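Local structure of peptidoglycan glycosyltransferase (4MNR) at residues A195-V200 / K368-R373; T186-T191 / T243-L248; T329-D334 / V415-A420; E262-N267 / A325-A330; N384-A389 / G399-A404. The protein belongs to the penicillin-binding proteins and carries a penicillin-binding domain of the beta-lactamase-like fold behind an amino-terminal dimerisation-type domain. All blocks are in the same frame, centred on the assembly; numbering follows the deposited sequence. Where two conformers were deposited one is given.

Contact 1: residues A195-V200 / K368-R373; sequences ALEDDV and KTTAGR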
# COMPACT_ATOMS: atom_id res chain seq x y z
N ALA A 195 -2.50 20.79 0.53
CA ALA A 195 -2.06 22.18 0.56
C ALA A 195 -2.30 22.86 -0.79
O ALA A 195 -2.70 24.02 -0.84
CB ALA A 195 -0.59 22.28 0.96
N LEU A 196 -2.05 22.14 -1.88
CA LEU A 196 -2.28 22.72 -3.20
C LEU A 196 -3.78 22.86 -3.50
O LEU A 196 -4.21 23.88 -4.04
CB LEU A 196 -1.59 21.87 -4.28
CG LEU A 196 -0.08 21.72 -4.16
CD1 LEU A 196 0.47 20.92 -5.34
CD2 LEU A 196 0.61 23.08 -4.05
N GLU A 197 -4.56 21.84 -3.16
CA GLU A 197 -6.00 21.86 -3.40
C GLU A 197 -6.69 23.01 -2.66
O GLU A 197 -7.59 23.67 -3.20
CB GLU A 197 -6.62 20.50 -3.01
CG GLU A 197 -8.14 20.40 -3.19
CD GLU A 197 -8.57 19.87 -4.56
OE1 GLU A 197 -7.70 19.57 -5.40
OE2 GLU A 197 -9.79 19.74 -4.80
N ASP A 198 -6.25 23.26 -1.43
CA ASP A 198 -6.87 24.26 -0.57
C ASP A 198 -6.18 25.61 -0.65
O ASP A 198 -6.55 26.56 0.06
CB ASP A 198 -6.88 23.78 0.89
CG ASP A 198 -7.79 22.58 1.11
OD1 ASP A 198 -8.72 22.37 0.30
OD2 ASP A 198 -7.57 21.85 2.10
N ASP A 199 -5.17 25.70 -1.52
CA ASP A 199 -4.43 26.95 -1.75
C ASP A 199 -3.77 27.48 -0.48
O ASP A 199 -3.67 28.69 -0.28
CB ASP A 199 -5.34 28.02 -2.36
CG ASP A 199 -4.57 29.01 -3.21
OD1 ASP A 199 -3.60 28.59 -3.88
OD2 ASP A 199 -4.93 30.21 -3.22
N VAL A 200 -3.30 26.56 0.37
CA VAL A 200 -2.56 26.96 1.56
C VAL A 200 -1.15 27.43 1.19
O VAL A 200 -0.63 28.38 1.77
CB VAL A 200 -2.48 25.80 2.57
CG1 VAL A 200 -1.57 26.17 3.74
CG2 VAL A 200 -3.88 25.43 3.06
N LYS A 368 -8.27 17.02 -10.82
CA LYS A 368 -7.32 16.62 -11.85
C LYS A 368 -6.13 17.58 -11.91
O LYS A 368 -4.98 17.15 -12.02
CB LYS A 368 -8.00 16.52 -13.22
CG LYS A 368 -7.04 16.14 -14.32
CD LYS A 368 -7.76 15.94 -15.66
CE LYS A 368 -6.82 15.40 -16.73
NZ LYS A 368 -5.59 16.24 -16.88
N THR A 369 -6.41 18.88 -11.80
CA THR A 369 -5.33 19.87 -11.80
C THR A 369 -4.37 19.65 -10.63
O THR A 369 -3.15 19.69 -10.80
CB THR A 369 -5.88 21.30 -11.77
OG1 THR A 369 -6.65 21.54 -12.95
CG2 THR A 369 -4.75 22.33 -11.71
N THR A 370 -4.93 19.42 -9.45
CA THR A 370 -4.09 19.20 -8.28
C THR A 370 -3.24 17.94 -8.43
O THR A 370 -2.04 17.95 -8.15
CB THR A 370 -4.94 19.09 -7.01
OG1 THR A 370 -5.57 20.35 -6.77
CG2 THR A 370 -4.06 18.72 -5.82
N ALA A 371 -3.87 16.85 -8.89
CA ALA A 371 -3.16 15.59 -9.08
C ALA A 371 -1.97 15.79 -10.01
O ALA A 371 -0.89 15.28 -9.76
CB ALA A 371 -4.09 14.52 -9.65
N GLY A 372 -2.18 16.53 -11.10
CA GLY A 372 -1.13 16.76 -12.06
C GLY A 372 0.01 17.58 -11.48
O GLY A 372 1.17 17.34 -11.80
N ARG A 373 -0.32 18.54 -10.62
CA ARG A 373 0.72 19.38 -10.03
C ARG A 373 1.54 18.56 -9.07
O ARG A 373 2.76 18.72 -8.98
CB ARG A 373 0.11 20.58 -9.28
CG ARG A 373 -0.48 21.63 -10.20
CD ARG A 373 -1.36 22.58 -9.41
NE ARG A 373 -0.58 23.44 -8.53
CZ ARG A 373 -1.11 24.24 -7.60
NH1 ARG A 373 -2.42 24.27 -7.42
NH2 ARG A 373 -0.32 25.00 -6.87
O HOH W 1 -4.02 25.85 -5.43
O HOH W 2 -1.38 26.51 -4.56

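Contact 2: residues T186-T191 / T243-L248; sequences TFKIVT and TVFGQL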
# COMPACT_ATOMS: atom_id res chain seq x y z
N THR A 186 6.16 9.17 3.16
CA THR A 186 5.30 8.84 2.03
C THR A 186 3.96 9.59 2.10
O THR A 186 3.37 9.96 1.08
CB THR A 186 5.02 7.33 1.95
OG1 THR A 186 5.63 6.69 3.08
CG2 THR A 186 5.67 6.78 0.72
N PHE A 187 3.51 9.84 3.32
CA PHE A 187 2.26 10.56 3.56
C PHE A 187 2.33 12.02 3.11
O PHE A 187 1.31 12.69 2.98
CB PHE A 187 1.92 10.48 5.06
CG PHE A 187 0.61 11.10 5.44
CD1 PHE A 187 -0.59 10.41 5.27
CD2 PHE A 187 0.58 12.35 6.03
CE1 PHE A 187 -1.80 10.98 5.64
CE2 PHE A 187 -0.63 12.93 6.40
CZ PHE A 187 -1.82 12.24 6.20
N LYS A 188 3.55 12.53 2.89
CA LYS A 188 3.68 13.90 2.41
C LYS A 188 2.95 14.09 1.07
O LYS A 188 2.60 15.21 0.72
CB LYS A 188 5.15 14.31 2.32
CG LYS A 188 5.81 14.46 3.69
CD LYS A 188 7.30 14.72 3.59
CE LYS A 188 7.91 14.77 5.01
NZ LYS A 188 9.38 14.71 4.95
N ILE A 189 2.71 13.01 0.34
CA ILE A 189 1.88 13.11 -0.86
C ILE A 189 0.51 13.69 -0.50
O ILE A 189 -0.01 14.58 -1.17
CB ILE A 189 1.67 11.74 -1.53
CG1 ILE A 189 2.99 11.16 -2.04
CG2 ILE A 189 0.65 11.86 -2.66
CD1 ILE A 189 2.86 9.73 -2.54
N VAL A 190 -0.07 13.19 0.60
CA VAL A 190 -1.37 13.68 1.07
C VAL A 190 -1.31 15.13 1.56
O VAL A 190 -2.15 15.95 1.17
CB VAL A 190 -1.95 12.79 2.20
CG1 VAL A 190 -3.28 13.36 2.72
CG2 VAL A 190 -2.16 11.38 1.69
N THR A 191 -0.33 15.44 2.39
CA THR A 191 -0.15 16.80 2.88
C THR A 191 0.04 17.82 1.75
O THR A 191 -0.63 18.85 1.72
CB THR A 191 1.03 16.88 3.85
OG1 THR A 191 0.84 15.86 4.84
CG2 THR A 191 1.07 18.24 4.55
N THR A 243 10.86 19.37 8.76
CA THR A 243 10.62 20.69 9.37
C THR A 243 9.79 21.60 8.47
O THR A 243 9.02 22.42 8.96
CB THR A 243 11.89 21.38 9.87
OG1 THR A 243 12.81 21.53 8.79
CG2 THR A 243 12.54 20.55 11.00
N VAL A 244 9.93 21.46 7.16
CA VAL A 244 9.05 22.22 6.27
C VAL A 244 7.63 21.68 6.34
O VAL A 244 6.67 22.43 6.47
CB VAL A 244 9.54 22.16 4.82
CG1 VAL A 244 8.46 22.70 3.87
CG2 VAL A 244 10.84 22.94 4.67
N PHE A 245 7.48 20.36 6.24
CA PHE A 245 6.13 19.80 6.27
C PHE A 245 5.43 20.01 7.62
O PHE A 245 4.20 20.19 7.66
CB PHE A 245 6.11 18.35 5.77
CG PHE A 245 6.04 18.27 4.28
CD1 PHE A 245 7.19 18.42 3.52
CD2 PHE A 245 4.82 18.13 3.63
CE1 PHE A 245 7.12 18.39 2.13
CE2 PHE A 245 4.74 18.10 2.24
CZ PHE A 245 5.90 18.23 1.49
N GLY A 246 6.20 20.05 8.70
CA GLY A 246 5.64 20.34 10.01
C GLY A 246 5.04 21.73 10.04
O GLY A 246 3.91 21.93 10.50
N GLN A 247 5.79 22.70 9.52
CA GLN A 247 5.31 24.07 9.46
C GLN A 247 4.09 24.18 8.56
O GLN A 247 3.17 24.95 8.84
CB GLN A 247 6.41 24.99 8.96
CG GLN A 247 7.57 25.12 9.93
CD GLN A 247 8.69 25.95 9.34
OE1 GLN A 247 8.70 27.17 9.48
NE2 GLN A 247 9.62 25.28 8.65
N LEU A 248 4.11 23.45 7.45
CA LEU A 248 2.99 23.46 6.52
C LEU A 248 1.73 22.90 7.20
O LEU A 248 0.65 23.44 7.03
CB LEU A 248 3.35 22.69 5.23
CG LEU A 248 2.22 22.51 4.21
CD1 LEU A 248 1.72 23.86 3.69
CD2 LEU A 248 2.71 21.60 3.07

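Contact 3: residues T329-D334 / V415-A420; sequences TAIAND and VGMAPA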
# COMPACT_ATOMS: atom_id res chain seq x y z
N THR A 329 -2.53 5.88 -6.51
CA THR A 329 -3.44 5.84 -7.66
C THR A 329 -4.21 7.15 -7.81
O THR A 329 -4.53 7.53 -8.93
CB THR A 329 -4.41 4.63 -7.67
OG1 THR A 329 -5.33 4.72 -6.57
CG2 THR A 329 -3.64 3.32 -7.61
N ALA A 330 -4.47 7.86 -6.71
CA ALA A 330 -5.16 9.15 -6.80
C ALA A 330 -4.33 10.12 -7.61
O ALA A 330 -4.83 10.83 -8.46
CB ALA A 330 -5.41 9.72 -5.41
N ILE A 331 -3.03 10.15 -7.33
CA ILE A 331 -2.15 11.06 -8.04
C ILE A 331 -1.99 10.65 -9.51
O ILE A 331 -1.97 11.49 -10.41
CB ILE A 331 -0.79 11.19 -7.32
CG1 ILE A 331 -1.02 11.69 -5.88
CG2 ILE A 331 0.14 12.12 -8.08
CD1 ILE A 331 -1.85 12.97 -5.79
N ALA A 332 -1.92 9.34 -9.75
CA ALA A 332 -1.79 8.80 -11.09
C ALA A 332 -3.04 8.98 -11.97
O ALA A 332 -2.93 9.20 -13.18
CB ALA A 332 -1.41 7.31 -11.00
N ASN A 333 -4.21 8.91 -11.36
CA ASN A 333 -5.47 8.82 -12.10
C ASN A 333 -6.30 10.09 -11.98
O ASN A 333 -7.50 10.03 -11.74
CB ASN A 333 -6.28 7.62 -11.57
CG ASN A 333 -7.44 7.23 -12.46
OD1 ASN A 333 -7.34 7.22 -13.69
ND2 ASN A 333 -8.55 6.87 -11.84
N ASP A 334 -5.65 11.25 -12.15
CA ASP A 334 -6.37 12.52 -12.22
C ASP A 334 -7.20 12.81 -10.96
O ASP A 334 -8.26 13.46 -11.03
CB ASP A 334 -7.27 12.57 -13.48
CG ASP A 334 -6.48 12.46 -14.77
OD1 ASP A 334 -5.31 12.91 -14.80
OD2 ASP A 334 -7.02 11.92 -15.76
N VAL A 415 6.32 4.94 -2.73
CA VAL A 415 5.07 4.89 -3.50
C VAL A 415 5.37 5.61 -4.81
O VAL A 415 5.85 6.74 -4.79
CB VAL A 415 3.91 5.58 -2.77
CG1 VAL A 415 2.68 5.62 -3.65
CG2 VAL A 415 3.61 4.88 -1.46
N GLY A 416 5.14 4.96 -5.94
CA GLY A 416 5.47 5.60 -7.20
C GLY A 416 4.65 5.08 -8.35
O GLY A 416 3.83 4.18 -8.18
N MSE A 417 4.90 5.63 -9.52
CA MSE A 417 4.04 5.38 -10.67
C MSE A 417 4.84 5.61 -11.94
O MSE A 417 5.80 6.40 -11.96
CB MSE A 417 2.85 6.35 -10.64
CG MSE A 417 3.29 7.80 -10.70
SE MSE A 417 1.96 9.06 -10.02
CE MSE A 417 2.08 8.54 -8.15
N ALA A 418 4.44 4.92 -13.00
CA ALA A 418 5.11 5.03 -14.29
C ALA A 418 4.17 4.63 -15.43
O ALA A 418 3.27 3.82 -15.21
CB ALA A 418 6.35 4.14 -14.31
N PRO A 419 4.33 5.23 -16.62
CA PRO A 419 5.15 6.41 -16.94
C PRO A 419 4.54 7.63 -16.25
O PRO A 419 3.32 7.72 -16.12
CB PRO A 419 5.02 6.54 -18.47
CG PRO A 419 4.58 5.19 -18.93
CD PRO A 419 3.70 4.67 -17.84
N ALA A 420 5.39 8.55 -15.81
CA ALA A 420 4.93 9.71 -15.03
C ALA A 420 3.80 10.53 -15.68
O ALA A 420 2.88 10.94 -14.99
CB ALA A 420 6.11 10.60 -14.69

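Contact 4: residues E262-N267 / A325-A330; sequences ESFGFN and AMVGTA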
# COMPACT_ATOMS: atom_id res chain seq x y z
N GLU A 262 -8.83 12.38 4.96
CA GLU A 262 -10.07 11.64 4.79
C GLU A 262 -10.47 11.56 3.31
O GLU A 262 -11.08 10.57 2.87
CB GLU A 262 -11.18 12.21 5.68
CG GLU A 262 -10.95 11.84 7.15
CD GLU A 262 -11.97 12.40 8.11
OE1 GLU A 262 -12.78 13.26 7.69
OE2 GLU A 262 -11.96 11.97 9.30
N SER A 263 -10.12 12.59 2.54
CA SER A 263 -10.41 12.58 1.10
C SER A 263 -9.67 11.47 0.37
O SER A 263 -10.09 11.04 -0.71
CB SER A 263 -10.07 13.94 0.48
OG SER A 263 -10.87 14.98 1.04
N PHE A 264 -8.56 11.00 0.94
CA PHE A 264 -7.76 9.93 0.36
C PHE A 264 -8.11 8.59 0.97
O PHE A 264 -7.50 7.58 0.64
CB PHE A 264 -6.27 10.17 0.57
CG PHE A 264 -5.65 11.13 -0.41
CD1 PHE A 264 -4.99 10.65 -1.53
CD2 PHE A 264 -5.68 12.49 -0.18
CE1 PHE A 264 -4.39 11.51 -2.43
CE2 PHE A 264 -5.09 13.37 -1.08
CZ PHE A 264 -4.45 12.88 -2.21
N GLY A 265 -9.07 8.56 1.89
CA GLY A 265 -9.54 7.29 2.39
C GLY A 265 -9.26 6.99 3.85
O GLY A 265 -9.70 5.96 4.36
N PHE A 266 -8.53 7.87 4.53
CA PHE A 266 -8.34 7.67 5.96
C PHE A 266 -9.67 7.78 6.71
O PHE A 266 -10.54 8.57 6.35
CB PHE A 266 -7.28 8.65 6.50
CG PHE A 266 -5.87 8.28 6.10
CD1 PHE A 266 -5.41 8.55 4.83
CD2 PHE A 266 -5.02 7.64 7.00
CE1 PHE A 266 -4.13 8.21 4.44
CE2 PHE A 266 -3.73 7.29 6.63
CZ PHE A 266 -3.27 7.57 5.34
N ASN A 267 -9.83 6.95 7.74
CA ASN A 267 -11.05 6.89 8.55
C ASN A 267 -12.28 6.45 7.78
O ASN A 267 -13.41 6.74 8.19
CB ASN A 267 -11.33 8.21 9.27
CG ASN A 267 -10.27 8.56 10.29
OD1 ASN A 267 -9.59 7.68 10.83
ND2 ASN A 267 -10.14 9.84 10.58
N ALA A 325 -0.96 2.54 -1.63
CA ALA A 325 -1.05 2.35 -3.06
C ALA A 325 -2.23 3.15 -3.61
O ALA A 325 -2.11 3.76 -4.66
CB ALA A 325 -1.19 0.86 -3.40
N MSE A 326 -3.34 3.16 -2.88
CA MSE A 326 -4.49 3.97 -3.28
C MSE A 326 -4.16 5.46 -3.31
O MSE A 326 -4.64 6.19 -4.18
CB MSE A 326 -5.69 3.70 -2.37
CG MSE A 326 -6.19 2.25 -2.54
SE MSE A 326 -7.47 1.77 -1.15
CE MSE A 326 -8.67 3.23 -1.41
N VAL A 327 -3.34 5.92 -2.37
CA VAL A 327 -2.88 7.31 -2.41
C VAL A 327 -2.13 7.57 -3.71
O VAL A 327 -2.35 8.57 -4.39
CB VAL A 327 -1.99 7.65 -1.19
CG1 VAL A 327 -1.27 8.97 -1.41
CG2 VAL A 327 -2.82 7.71 0.07
N GLY A 328 -1.26 6.64 -4.08
CA GLY A 328 -0.56 6.72 -5.34
C GLY A 328 -1.50 6.72 -6.55
O GLY A 328 -1.28 7.46 -7.51
N THR A 329 -2.53 5.88 -6.51
CA THR A 329 -3.44 5.84 -7.66
C THR A 329 -4.21 7.15 -7.81
O THR A 329 -4.53 7.53 -8.93
CB THR A 329 -4.41 4.63 -7.67
OG1 THR A 329 -5.33 4.72 -6.57
CG2 THR A 329 -3.64 3.32 -7.61
N ALA A 330 -4.47 7.86 -6.71
CA ALA A 330 -5.16 9.15 -6.80
C ALA A 330 -4.33 10.12 -7.61
O ALA A 330 -4.83 10.83 -8.46
CB ALA A 330 -5.41 9.72 -5.41

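Contact 5: residues N384-A389 / G399-A404; sequences NGTGTA and GKTGTA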
# COMPACT_ATOMS: atom_id res chain seq x y z
N ASN A 384 15.68 14.54 -9.07
CA ASN A 384 16.59 15.44 -8.37
C ASN A 384 16.65 15.25 -6.86
O ASN A 384 17.45 15.91 -6.18
CB ASN A 384 16.21 16.89 -8.67
CG ASN A 384 16.28 17.21 -10.15
OD1 ASN A 384 17.26 16.91 -10.82
ND2 ASN A 384 15.22 17.81 -10.68
N GLY A 385 15.83 14.36 -6.32
CA GLY A 385 15.71 14.25 -4.88
C GLY A 385 16.10 12.90 -4.31
O GLY A 385 17.03 12.25 -4.78
N THR A 386 15.37 12.49 -3.28
CA THR A 386 15.72 11.28 -2.54
C THR A 386 15.36 10.02 -3.31
O THR A 386 15.73 8.92 -2.90
CB THR A 386 14.95 11.23 -1.22
OG1 THR A 386 13.55 11.33 -1.48
CG2 THR A 386 15.37 12.40 -0.32
N GLY A 387 14.63 10.15 -4.41
CA GLY A 387 14.14 8.97 -5.10
C GLY A 387 14.89 8.53 -6.35
O GLY A 387 14.32 7.79 -7.16
N THR A 388 16.14 8.96 -6.53
CA THR A 388 16.88 8.67 -7.77
C THR A 388 17.05 7.17 -8.08
O THR A 388 17.16 6.80 -9.25
CB THR A 388 18.26 9.37 -7.83
OG1 THR A 388 19.05 8.98 -6.70
CG2 THR A 388 18.08 10.89 -7.85
N ALA A 389 17.06 6.33 -7.05
CA ALA A 389 17.19 4.89 -7.24
C ALA A 389 15.99 4.27 -7.95
O ALA A 389 16.06 3.13 -8.42
CB ALA A 389 17.43 4.17 -5.90
N GLY A 399 7.53 9.49 -7.88
CA GLY A 399 7.14 8.85 -6.64
C GLY A 399 7.60 9.61 -5.43
O GLY A 399 8.21 10.67 -5.55
N LYS A 400 7.32 9.05 -4.26
CA LYS A 400 7.73 9.65 -3.00
C LYS A 400 8.39 8.58 -2.16
O LYS A 400 7.82 7.51 -1.96
CB LYS A 400 6.52 10.24 -2.25
CG LYS A 400 6.88 10.91 -0.94
CD LYS A 400 7.70 12.19 -1.18
CE LYS A 400 8.29 12.76 0.11
NZ LYS A 400 9.41 11.94 0.68
N THR A 401 9.58 8.87 -1.67
CA THR A 401 10.25 7.98 -0.72
C THR A 401 9.70 8.19 0.68
O THR A 401 9.10 9.22 1.01
CB THR A 401 11.74 8.25 -0.65
OG1 THR A 401 11.95 9.59 -0.17
CG2 THR A 401 12.38 8.10 -2.02
N GLY A 402 9.92 7.19 1.52
CA GLY A 402 9.50 7.30 2.89
C GLY A 402 10.46 6.64 3.83
O GLY A 402 11.05 5.60 3.55
N THR A 403 10.64 7.30 4.97
CA THR A 403 11.29 6.70 6.09
C THR A 403 10.26 6.86 7.20
O THR A 403 9.67 7.93 7.37
CB THR A 403 12.62 7.42 6.37
OG1 THR A 403 13.54 7.08 5.32
CG2 THR A 403 13.18 7.01 7.69
N ALA A 404 10.01 5.77 7.91
CA ALA A 404 9.16 5.81 9.10
C ALA A 404 9.97 5.39 10.33
O ALA A 404 10.55 4.31 10.38
CB ALA A 404 7.94 4.93 8.92
O HOH W 3 11.29 12.76 -1.27

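Contact 1: residues A195-V200 / K368-R373
Leu196 and Arg373 approach from opposite directions, and the guanidinium of Arg373 lays one face on Leu196, a flat charged group resting on hydrocarbon. Leu196 CB sits over that face, toward its rim, while the branch beyond it reaches further: Leu196 CD2 comes to 3.5 Å from Arg373 NH2, and Leu196 CD1 to 4.0 Å from Arg373 CB. The bend of the arginine at chi3 (70°) turns the guanidinium back across the leucine. Arginine suits this spot because its planar end can lie on an apolar side chain and still use the N-H groups of its rim. NH2 forms a salt bridge with Glu203, and a water in the guanidinium plane lies 3.0 Å from Arg373 NH2 and 3.1 Å from Asp199 OD1, the residue whose positive phi closes the helix in a Schellman motif.

Glu197 and Thr370 cross at about a right angle. Thr370 OG1 donates to Glu197 OE1 at 2.6 Å, on the anti side of that oxygen and 26° out of the carboxylate plane. A bend at chi2 brings the carboxylate round to the hydroxyl, and the same OE1 also takes the backbone N-H of Ser367.

The C-terminal end of helix 188-197 is thus fixed to the first turns of helix 368-384, while Ala195 and Val200 pack on Met252 of helix 242-263.

Contact 2: residues T186-T191 / T243-L248
Lys188, the last residue of the SxxK motif that begins at Ser185, packs on Phe245, which follows the SxN motif (Ser240 to Asn242) on helix 242-263. The aliphatic chain of Lys188 runs, extended past CG, obliquely over one face of the Phe245 ring. Lys188 CD makes a CH-pi contact, 3.8 Å from the centroid of the Phe245 ring and 17° off the normal, while Lys188 CB lies nearer the far rim, 3.8 Å from Phe245 CE2. Thr191, one turn further along the helix, comes to the edge of the same ring, where Thr191 CG2 lies in plane and 3.9 Å from Phe245 CD2. Thr191 CG2 also touches Leu248 CD2 at 4.0 Å. Because CG2 is anti to the backbone N (chi1 -51° for OG1), threonine can turn its methyl to the aromatic edge and give its hydroxyl to Ala298 O. Phenylalanine suits the site as a broad apolar surface for four methylenes. The contact has no hydrogen bond across it: carbon meets carbon, and the ring lies against the stem of a lysine whose NZ is hydrogen-bonded to Ser240 OG and Asn242 OD1, so packing and polar bonds probably set its course together.

Contact 3: residues T329-D334 / V415-A420
The last turn of helix 321-332 passes the end of strand 409-418 with Ala332 and Met417 as the nearest pair, their CA atoms 6.8 Å apart, and one long side chain spans that gap. Met417, a selenomethionine in this crystal, reaches from the strand to the helix. Its CG lies between the backbone N and the carbonyl carbon (chi1 60°), the chain then runs out nearly straight, and a bend at chi3 (69°) lays the methyl along the helix surface. Met417 SE comes to 3.9 Å from Ala332 CB and is equally close to the backbone N of Ala332. The terminal Met417 CE goes on to Ile331, 4.0 Å from Ile331 CB and 4.1 Å from Ile331 CG2, the two side chains crossing at a slant.

This is helix-on-sheet packing in the penicillin-binding domain, where helix 321-332 lies against a five-stranded antiparallel sheet. Strand 409-418 is next to last in that sheet, and Met417 pairs through its backbone with Ala398 of the outermost strand. Ala332 also meets Val426 of strand 425-431, so its single methyl is suited to a place where the helix comes close to two strands. The two branches of Ile331 go different ways: CG2 lies against Met417, whereas CG1 packs on Ile189 of helix 188-197.

A long, flexible and unbranched side chain such as methionine can follow the contour between a small alanine and a bulky isoleucine. Arg375 of helix 368-384 touches Met417 and hydrogen-bonds through NH2 to the carbonyl O of Ile331, near the C-terminal end of the helix.

Contact 4: residues E262-N267 / A325-A330
With CG beside its own backbone N and opposite the carbonyl carbon (chi1 -81°), the ring of Phe264 is thrown across to Val327 and Ala330, and Val327, whose CG1 is anti to its backbone N (chi1 167°), offers both methyls in return. Phe264 belongs to the Schellman motif that ends helix 242-263: the next residue, Gly265, has positive phi, and Gly265 N donates to Glu262 O at 3.0 Å. Glycine fits that position because a CB at these backbone angles would press on the carbonyl oxygen of Phe264.

The contact joins this helix end to the middle of helix 321-332, both within the helical part of the penicillin-binding domain. The ring leads with the CD1-CE1 side. Phe264 CE1 comes to 3.6 Å from Ala330 CB, and Phe264 CD1 lies 4.0 Å from Val327 CG2 and 4.1 Å from Val327 CG1. Val327 CG2 and Ala330 CB both meet the ring obliquely, and the valine and phenylalanine side chains cross at about a right angle. A small residue at 330 lets the ring settle close to the helix backbone, with Val327 one turn earlier as its branched wall. Val190 and Ala193 of helix 188-197 also touch Phe264, so three helices share this buried ring.

Beyond the turn, Asn267 ND2 binds the anti lone pair of Glu262 OE2 almost straight, at 176°, and ties the loop back to the helix. On the other helix Thr329 OG1 donates to Met326 O at 2.9 Å, sharing that oxygen with Ala330 N, which approaches from the same face of the carbonyl plane.

Contact 5: residues N384-A389 / G399-A404
Thr401 turns its side chain from the strand to the loop around Thr386, and each atom past CA finds a partner there. Thr401 CB stands 3.7 Å from Thr386 OG1. From CB the hydroxyl branch, Thr401 OG1, runs to Thr386 OG1 itself, at 2.7 Å, in a hydrogen bond for which either oxygen could be the donor. OG1 occupies the crowded position between the backbone N and the carbonyl carbon (chi1 63°), which turns the other branch, CG2, to the backbone of the loop: Thr401 CG2 lies 3.7 Å from Gly387 CA and 3.6 Å from Thr386 O. Threonine serves well here, since one branch makes a polar bond while the other packs. Gly387 lets the methyl come up to its backbone, as a CB would point at it. Thr386 and Gly387 are the two central residues of a type I turn from Gly385 to Thr388.

Lys400, Thr401 and Gly402 form the KTG signature motif of this family. Lys400 NZ folds back to Thr401 O at 2.8 Å, also reaches Ser240 OG of the SxN motif, and donates to a water that is bound in turn by Thr386 OG1.

The turn comes from the chain between helix 368-384 and strand 398-406, and meets that outermost strand of the sheet where Thr401 also touches Phe414 of strand 409-418 and Thr440 of helix 438-453.

Followed from the N terminus, helix 188-197 opens both early loops. Contact 2 closes the first of them at helix 242-263, and contact 1, starting inside that loop, crosses it and closes much later, at helix 368-384. Contact 4 is nested within contact 1, joining the end of helix 242-263 to helix 321-332. Contact 3 begins where contact 4 ends, sharing Thr329 and Ala330, crosses contact 1, and closes on strand 409-418. Contact 5 nests inside contact 3 as a short loop leading into strand 398-406. Together contacts 1, 2 and 4 knit the helices to one another, whereas contacts 3 and 5 reach neighbouring strands of the five-stranded sheet.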